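Local atomic coordinates of zebrafish RNase5 (Danio rerio, PDB entry 3LJE), a protein that probably cleaves RNA as a ribonuclease of the pancreatic RNase A superfamily, in the angiogenin-like group of fish RNases. Residues A[12-16]-A[17-21]; A[30-34]-A[35-39]; A[22-25]-A[26-29]. All coordinates share one frame; numbering follows the deposited sequence. Where two conformers were deposited one is given.

Interaction 1. Residues A[12-16]-A[17-21]. With ACT (acetate ion), chain B; SO4 (sulfate ion), chain C.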
loop_
_atom_site.group_PDB
_atom_site.type_symbol
_atom_site.label_atom_id
_atom_site.label_comp_id
_atom_site.label_asym_id
_atom_site.label_seq_id
_atom_site.Cartn_x
_atom_site.Cartn_y
_atom_site.Cartn_z
ATOM N N GLN A 12 -11.175 0.098 -0.140
ATOM C CA GLN A 12 -10.952 1.527 0.057
ATOM C C GLN A 12 -9.739 1.756 0.966
ATOM O O GLN A 12 -8.960 2.727 0.799
ATOM C CB GLN A 12 -12.224 2.204 0.690
ATOM C CG GLN A 12 -13.496 2.144 -0.190
ATOM C CD GLN A 12 -13.217 2.889 -1.448
ATOM O OE1 GLN A 12 -12.407 3.815 -1.400
ATOM N NE2 GLN A 12 -13.820 2.496 -2.594
ATOM N N LYS A 13 -9.594 0.941 2.015
ATOM C CA LYS A 13 -8.461 1.090 2.897
ATOM C C LYS A 13 -7.136 0.812 2.099
ATOM O O LYS A 13 -6.130 1.450 2.305
ATOM C CB LYS A 13 -8.592 0.089 4.022
ATOM C CG LYS A 13 -7.388 0.179 5.069
ATOM C CD LYS A 13 -7.711 -0.612 6.364
ATOM C CE LYS A 13 -6.533 -0.684 7.267
ATOM N NZ LYS A 13 -7.030 -1.282 8.611
ATOM N N PHE A 14 -7.192 -0.151 1.192
ATOM C CA PHE A 14 -5.956 -0.444 0.386
ATOM C C PHE A 14 -5.610 0.798 -0.468
ATOM O O PHE A 14 -4.441 1.169 -0.642
ATOM C CB PHE A 14 -6.290 -1.649 -0.522
ATOM C CG PHE A 14 -5.218 -1.947 -1.549
ATOM C CD1 PHE A 14 -4.104 -2.733 -1.196
ATOM C CD2 PHE A 14 -5.310 -1.357 -2.858
ATOM C CE1 PHE A 14 -3.053 -2.935 -2.173
ATOM C CE2 PHE A 14 -4.281 -1.554 -3.804
ATOM C CZ PHE A 14 -3.156 -2.348 -3.460
ATOM N N LEU A 15 -6.600 1.386 -1.097
ATOM C CA LEU A 15 -6.314 2.578 -1.903
ATOM C C LEU A 15 -5.670 3.683 -1.044
ATOM O O LEU A 15 -4.719 4.328 -1.448
ATOM C CB LEU A 15 -7.598 3.224 -2.505
ATOM C CG LEU A 15 -8.349 2.294 -3.494
ATOM C CD1 LEU A 15 -9.538 3.145 -4.028
ATOM C CD2 LEU A 15 -7.488 1.752 -4.586
ATOM N N ARG A 16 -6.280 3.916 0.119
ATOM C CA ARG A 16 -5.779 4.932 1.007
ATOM C C ARG A 16 -4.397 4.649 1.492
ATOM O O ARG A 16 -3.532 5.549 1.554
ATOM C CB ARG A 16 -6.737 5.081 2.237
ATOM C CG ARG A 16 -6.114 5.982 3.360
ATOM C CD ARG A 16 -7.092 6.397 4.499
ATOM N NE ARG A 16 -7.627 5.207 5.191
ATOM C CZ ARG A 16 -7.002 4.563 6.180
ATOM N NH1 ARG A 16 -5.796 4.983 6.681
ATOM N NH2 ARG A 16 -7.535 3.425 6.598
ATOM N N GLN A 17 -4.136 3.419 1.860
ATOM C CA GLN A 17 -2.822 3.188 2.411
ATOM C C GLN A 17 -1.716 2.848 1.405
ATOM O O GLN A 17 -0.551 2.982 1.758
ATOM C CB GLN A 17 -2.896 1.969 3.344
ATOM C CG GLN A 17 -3.866 2.160 4.514
ATOM C CD GLN A 17 -3.768 0.955 5.441
ATOM O OE1 GLN A 17 -3.560 1.113 6.644
ATOM N NE2 GLN A 17 -3.887 -0.219 4.901
ATOM N N HIS A 18 -2.109 2.393 0.209
ATOM C CA HIS A 18 -1.107 1.882 -0.717
ATOM C C HIS A 18 -1.097 2.352 -2.152
ATOM O O HIS A 18 -0.219 1.898 -2.948
ATOM C CB HIS A 18 -1.183 0.315 -0.729
ATOM C CG HIS A 18 -0.932 -0.277 0.630
ATOM N ND1 HIS A 18 0.282 -0.160 1.265
ATOM C CD2 HIS A 18 -1.763 -0.914 1.503
ATOM C CE1 HIS A 18 0.218 -0.712 2.473
ATOM N NE2 HIS A 18 -1.007 -1.177 2.652
ATOM N N VAL A 19 -1.965 3.285 -2.497
ATOM C CA VAL A 19 -2.012 3.715 -3.895
ATOM C C VAL A 19 -1.818 5.232 -3.957
ATOM O O VAL A 19 -2.671 6.026 -3.430
ATOM C CB VAL A 19 -3.389 3.367 -4.531
ATOM C CG1 VAL A 19 -3.454 3.775 -6.006
ATOM C CG2 VAL A 19 -3.660 1.778 -4.503
ATOM N N ASP A 20 -0.704 5.648 -4.552
ATOM C CA ASP A 20 -0.537 7.095 -4.698
ATOM C C ASP A 20 0.562 7.360 -5.807
ATOM O O ASP A 20 1.763 7.290 -5.556
ATOM C CB ASP A 20 -0.054 7.740 -3.372
ATOM C CG ASP A 20 -0.023 9.253 -3.502
ATOM O OD1 ASP A 20 0.000 9.925 -2.452
ATOM O OD2 ASP A 20 -0.077 9.733 -4.678
ATOM N N ALA A 21 0.093 7.610 -7.029
ATOM C CA ALA A 21 1.031 7.826 -8.163
ATOM C C ALA A 21 1.966 8.982 -7.950
ATOM O O ALA A 21 3.020 9.020 -8.591
ATOM C CB ALA A 21 0.224 8.117 -9.510
HETATM C C ACT B . -5.428 2.778 9.642
HETATM O O ACT B . -6.634 2.801 9.312
HETATM O OXT ACT B . -4.466 2.704 8.847
HETATM C CH3 ACT B . -5.110 2.836 11.138
HETATM S S SO4 C . -1.804 -3.932 4.655
HETATM O O1 SO4 C . -0.306 -4.480 4.661
HETATM O O2 SO4 C . -2.554 -4.100 3.297
HETATM O O3 SO4 C . -2.584 -4.644 5.751
HETATM O O4 SO4 C . -1.651 -2.412 5.074
HETATM O O HOH W 1 -2.658 6.774 -0.762
#
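K13 and Q17 share a turn near the end of helix 8-18, where Q17 N bonds K13 O at 2.8 Å. H18 N bonds F14 O likewise. V19 N reaches L15 O at 3.1 Å, but sits above that carbonyl's plane. One water lies 2.8 Å from both R16 O and V19 O.

F14 CE2 meets V19 CG2 at 3.5 Å, the side chains crossing at about a right angle. H18 CB makes a CH-pi contact over one F14 ring face. The extended Q17 chain crosses K13 obliquely, with Q17 NE2 3.5 Å from K13 CG and 3.1 Å from sulfate O4; Q17 OE1 is 2.9 Å from acetate OXT. With CG beside its backbone N (chi1 -60°), H18 directs NE2 to sulfate O4, an edge-on bond of 2.8 Å at 170°. R16 NH2 bonds acetate O. A leucine in place of Q17 would probably leave sulfate O4 and the acetate without their polar amide neighbour. H18 ND1 bonds T50 O, and Y119 N and K46 NZ also bond the sulfate. Both ions probably come from the crystallisation liquor, but the sulfate probably marks the phosphate site, with H18 matching the N-terminal catalytic histidine of RNase A.

Interaction 2. Residues A[30-34]-A[35-39]. With ACT (acetate ion), chain B.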
loop_
_atom_site.group_PDB
_atom_site.type_symbol
_atom_site.label_atom_id
_atom_site.label_comp_id
_atom_site.label_asym_id
_atom_site.label_seq_id
_atom_site.Cartn_x
_atom_site.Cartn_y
_atom_site.Cartn_z
ATOM N N ARG A 30 4.387 13.397 5.820
ATOM C CA ARG A 30 3.054 14.036 5.643
ATOM C C ARG A 30 2.022 13.045 5.081
ATOM O O ARG A 30 0.848 13.107 5.456
ATOM C CB ARG A 30 3.151 15.328 4.761
ATOM C CG ARG A 30 3.041 15.186 3.191
ATOM C CD ARG A 30 3.086 16.490 2.402
ATOM N NE ARG A 30 4.443 16.963 2.301
ATOM C CZ ARG A 30 5.077 17.580 1.315
ATOM N NH1 ARG A 30 4.549 17.904 0.124
ATOM N NH2 ARG A 30 6.313 17.884 1.576
ATOM N N ALA A 31 2.432 12.114 4.196
ATOM C CA ALA A 31 1.515 11.123 3.652
ATOM C C ALA A 31 1.026 10.223 4.796
ATOM O O ALA A 31 -0.165 9.960 4.903
ATOM C CB ALA A 31 2.178 10.298 2.555
ATOM N N MET A 32 1.946 9.738 5.648
ATOM C CA MET A 32 1.520 8.823 6.744
ATOM C C MET A 32 0.556 9.565 7.704
ATOM O O MET A 32 -0.385 9.028 8.255
ATOM C CB MET A 32 2.770 8.322 7.537
ATOM C CG MET A 32 3.715 7.393 6.681
ATOM S SD MET A 32 2.812 5.832 6.064
ATOM C CE MET A 32 2.838 4.899 7.680
ATOM N N SER A 33 0.860 10.821 7.884
ATOM C CA SER A 33 0.052 11.634 8.782
ATOM C C SER A 33 -1.345 11.989 8.172
ATOM O O SER A 33 -2.355 11.672 8.758
ATOM C CB SER A 33 0.856 12.911 9.088
ATOM O OG SER A 33 -0.001 13.789 9.771
ATOM N N ILE A 34 -1.366 12.597 6.996
ATOM C CA ILE A 34 -2.668 13.070 6.462
ATOM C C ILE A 34 -3.582 11.860 6.084
ATOM O O ILE A 34 -4.784 11.951 6.238
ATOM C CB ILE A 34 -2.445 13.988 5.213
ATOM C CG1 ILE A 34 -3.766 14.760 4.922
ATOM C CG2 ILE A 34 -2.037 13.202 3.927
ATOM C CD1 ILE A 34 -3.550 15.697 3.604
ATOM N N LYS A 35 -2.986 10.700 5.727
ATOM C CA LYS A 35 -3.851 9.520 5.329
ATOM C C LYS A 35 -4.153 8.754 6.593
ATOM O O LYS A 35 -4.859 7.699 6.593
ATOM C CB LYS A 35 -3.101 8.631 4.286
ATOM C CG LYS A 35 -2.819 9.349 2.855
ATOM C CD LYS A 35 -1.720 8.538 2.111
ATOM C CE LYS A 35 -1.167 9.315 0.851
ATOM N NZ LYS A 35 -2.189 9.264 -0.214
ATOM N N LYS A 36 -3.674 9.266 7.715
ATOM C CA LYS A 36 -3.947 8.601 8.964
ATOM C C LYS A 36 -3.577 7.099 8.999
ATOM O O LYS A 36 -4.351 6.219 9.494
ATOM C CB LYS A 36 -5.440 8.757 9.327
ATOM C CG LYS A 36 -5.846 10.232 9.436
ATOM C CD LYS A 36 -7.246 10.316 10.213
ATOM C CE LYS A 36 -7.468 11.660 10.918
ATOM N NZ LYS A 36 -7.195 12.798 10.019
ATOM N N ILE A 37 -2.366 6.794 8.560
ATOM C CA ILE A 37 -1.995 5.389 8.489
ATOM C C ILE A 37 -1.271 5.034 9.769
ATOM O O ILE A 37 -0.130 5.477 9.957
ATOM C CB ILE A 37 -1.074 5.165 7.326
ATOM C CG1 ILE A 37 -1.881 5.590 6.072
ATOM C CG2 ILE A 37 -0.594 3.629 7.217
ATOM C CD1 ILE A 37 -0.975 5.648 4.847
ATOM N N THR A 38 -1.935 4.268 10.634
ATOM C CA THR A 38 -1.315 3.866 11.931
ATOM C C THR A 38 -1.172 2.364 12.012
ATOM O O THR A 38 -1.573 1.673 11.111
ATOM C CB THR A 38 -2.206 4.320 13.104
ATOM O OG1 THR A 38 -3.480 3.731 12.970
ATOM C CG2 THR A 38 -2.393 5.785 13.102
ATOM N N ALA A 39 -0.595 1.892 13.118
ATOM C CA ALA A 39 -0.463 0.469 13.320
ATOM C C ALA A 39 -1.835 0.018 13.831
ATOM O O ALA A 39 -2.215 0.369 14.945
ATOM C CB ALA A 39 0.621 0.122 14.317
HETATM C C ACT B . -5.428 2.778 9.642
HETATM O O ACT B . -6.634 2.801 9.312
HETATM O OXT ACT B . -4.466 2.704 8.847
HETATM C CH3 ACT B . -5.110 2.836 11.138
HETATM O O HOH W 2 -6.153 13.714 7.661
#
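The last turn of helix 28-34 closes on K35 to I37: K35 N bonds A31 O, K36 N bonds S33 O at 2.9 Å from above the carbonyl plane, and I37 N bonds M32 O at 3.0 Å in that carbonyl's plane.

Across this turn, M32 and I37 meet at about a right angle. M32 CE lies 3.7 Å from I37 CG2, and M32 SD is 4.0 Å from I37 CD1. The M32 chain is bent at both chi2 (-60°) and chi3 (-77°), and this brings its methyl back to I37. K46 and N49 touch both side chains, and I37 also meets R16 and Q17 of helix 8-18.

K35 runs back along the turn. Its CB and CG pack on A31 O, and K35 CE comes to 3.9 Å from A31 CB. Its chain then bends at chi4, and in this one of its two conformers NZ makes a salt bridge with D20 OD1. K35 O receives R16 NH1, so K35 is tied to helix 8-18 and to the loop after it. K36 turns to the outer side, where a water bridges K36 NZ, at 2.7 Å, and I34 O.

K36 has positive phi (53°). With the paired bonds to M32 O and S33 O and the apolar meeting of M32 and I37, this is a Schellman motif ending the second helix of the RNase A fold.

Interaction 3. Residues A[22-25]-A[26-29]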
loop_
_atom_site.group_PDB
_atom_site.type_symbol
_atom_site.label_atom_id
_atom_site.label_comp_id
_atom_site.label_asym_id
_atom_site.label_seq_id
_atom_site.Cartn_x
_atom_site.Cartn_y
_atom_site.Cartn_z
ATOM N N ASP A 22 1.590 9.974 -7.117
ATOM C CA ASP A 22 2.439 11.166 -7.003
ATOM C C ASP A 22 3.291 11.099 -5.709
ATOM O O ASP A 22 3.964 12.060 -5.308
ATOM C CB ASP A 22 1.568 12.430 -6.981
ATOM C CG ASP A 22 0.209 12.177 -6.379
ATOM O OD1 ASP A 22 -0.030 12.387 -5.172
ATOM O OD2 ASP A 22 -0.667 11.707 -7.157
ATOM N N MET A 23 3.303 9.928 -5.074
ATOM C CA MET A 23 4.118 9.828 -3.840
ATOM C C MET A 23 5.616 10.007 -4.118
ATOM O O MET A 23 6.082 9.743 -5.290
ATOM C CB MET A 23 3.899 8.475 -3.210
ATOM C CG MET A 23 4.573 8.291 -1.946
ATOM S SD MET A 23 4.097 9.601 -0.632
ATOM C CE MET A 23 5.146 8.944 0.580
ATOM N N SER A 24 6.397 10.394 -3.097
ATOM C CA SER A 24 7.837 10.544 -3.330
ATOM C C SER A 24 8.519 10.305 -1.997
ATOM O O SER A 24 7.843 10.386 -0.933
ATOM C CB SER A 24 8.192 11.938 -3.882
ATOM O OG SER A 24 8.213 12.830 -2.787
ATOM N N VAL A 25 9.844 10.057 -1.979
ATOM C CA VAL A 25 10.500 9.785 -0.708
ATOM C C VAL A 25 10.432 10.896 0.352
ATOM O O VAL A 25 10.210 10.679 1.582
ATOM C CB VAL A 25 11.986 9.382 -0.988
ATOM C CG1 VAL A 25 11.962 8.087 -1.951
ATOM C CG2 VAL A 25 12.798 10.585 -1.658
ATOM N N GLN A 26 10.429 12.122 -0.107
ATOM C CA GLN A 26 10.402 13.222 0.893
ATOM C C GLN A 26 9.055 13.415 1.519
ATOM O O GLN A 26 8.978 14.060 2.557
ATOM C CB GLN A 26 10.725 14.581 0.291
ATOM C CG GLN A 26 10.407 14.635 -1.139
ATOM C CD GLN A 26 11.551 13.991 -1.872
ATOM O OE1 GLN A 26 12.693 14.146 -1.398
ATOM N NE2 GLN A 26 11.303 13.296 -2.982
ATOM N N LYS A 27 8.000 12.839 0.946
ATOM C CA LYS A 27 6.659 13.032 1.492
ATOM C C LYS A 27 6.183 11.986 2.497
ATOM O O LYS A 27 4.996 12.011 2.918
ATOM C CB LYS A 27 5.638 13.044 0.282
ATOM C CG LYS A 27 5.884 14.192 -0.790
ATOM C CD LYS A 27 4.775 13.945 -1.966
ATOM C CE LYS A 27 5.207 14.525 -3.173
ATOM N NZ LYS A 27 4.231 14.503 -4.193
ATOM N N CYS A 28 7.044 10.984 2.825
ATOM C CA CYS A 28 6.583 9.976 3.769
ATOM C C CYS A 28 5.892 10.522 5.034
ATOM O O CYS A 28 4.829 10.054 5.369
ATOM C CB CYS A 28 7.740 9.031 4.257
ATOM S SG CYS A 28 8.215 7.844 2.929
ATOM N N ASP A 29 6.526 11.446 5.761
ATOM C CA ASP A 29 5.911 11.880 7.002
ATOM C C ASP A 29 4.504 12.475 6.786
ATOM O O ASP A 29 3.566 12.072 7.492
ATOM C CB ASP A 29 6.738 12.941 7.714
ATOM C CG ASP A 29 8.072 12.347 8.374
ATOM O OD1 ASP A 29 8.294 11.080 8.300
ATOM O OD2 ASP A 29 8.860 13.171 8.919
#
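A short 3-10 turn leads into helix 28-34, the second helix of the RNase A fold, and S24 and K27 meet across it. K27 N bonds S24 O at 3.1 Å, the donor standing well above the carbonyl plane. C28 N follows with a weak bond to V25 O, long but nearly straight at 175°. This second bond carries the chain from the 3-10 turn into the helix.

M23 and K27 slide past each other in opposite directions. M23 CG is anti to the backbone N (chi1 -176°), and the chain bends at chi2, which carries the methyl along the start of the helix. M23 SD lies 3.9 Å from K27 CB. M23 CE comes to 3.6 Å from C28 N and also rests near C28 SG. That sulfur is in a disulfide with C85 of strand 80-89. M23 touches V83 and C85 of the same strand, so the turn is held down on the sheet by a covalent link and by apolar contact.

On the more open side, S24 OG accepts a weak bond from Q26 NE2. In one of the two conformers of V25, V25 CG2 lies 3.6 Å from Q26 CD. S24 OG also sits beside the aliphatic part of K27, with K27 CG at 3.4 Å.

The K27 chain is extended beyond CG and runs back along the loop past S24. K27 NZ donates to the backbone atom D22 O at 2.7 Å, tilted 26° from the carbonyl plane.

Overall arrangement
From the N terminus the contacts come in series, and none nests in or crosses another. Interaction 1 closes the end of helix 8-18. Interaction 3 adjoins it in sequence and turns the connecting loop into helix 28-34, which the C28 disulfide joins to strand 80-89. Interaction 2 closes the far end of that helix. The chain then comes back beside the end of helix 8-18: interactions 1 and 2 touch through the D20 to K35 salt bridge, R16 NH1 on the K35 carbonyl and the packing of I37 on Q17. Interactions 2 and 3 meet where A31 packs on M23. Together they tie both helices to each other and to the sheet.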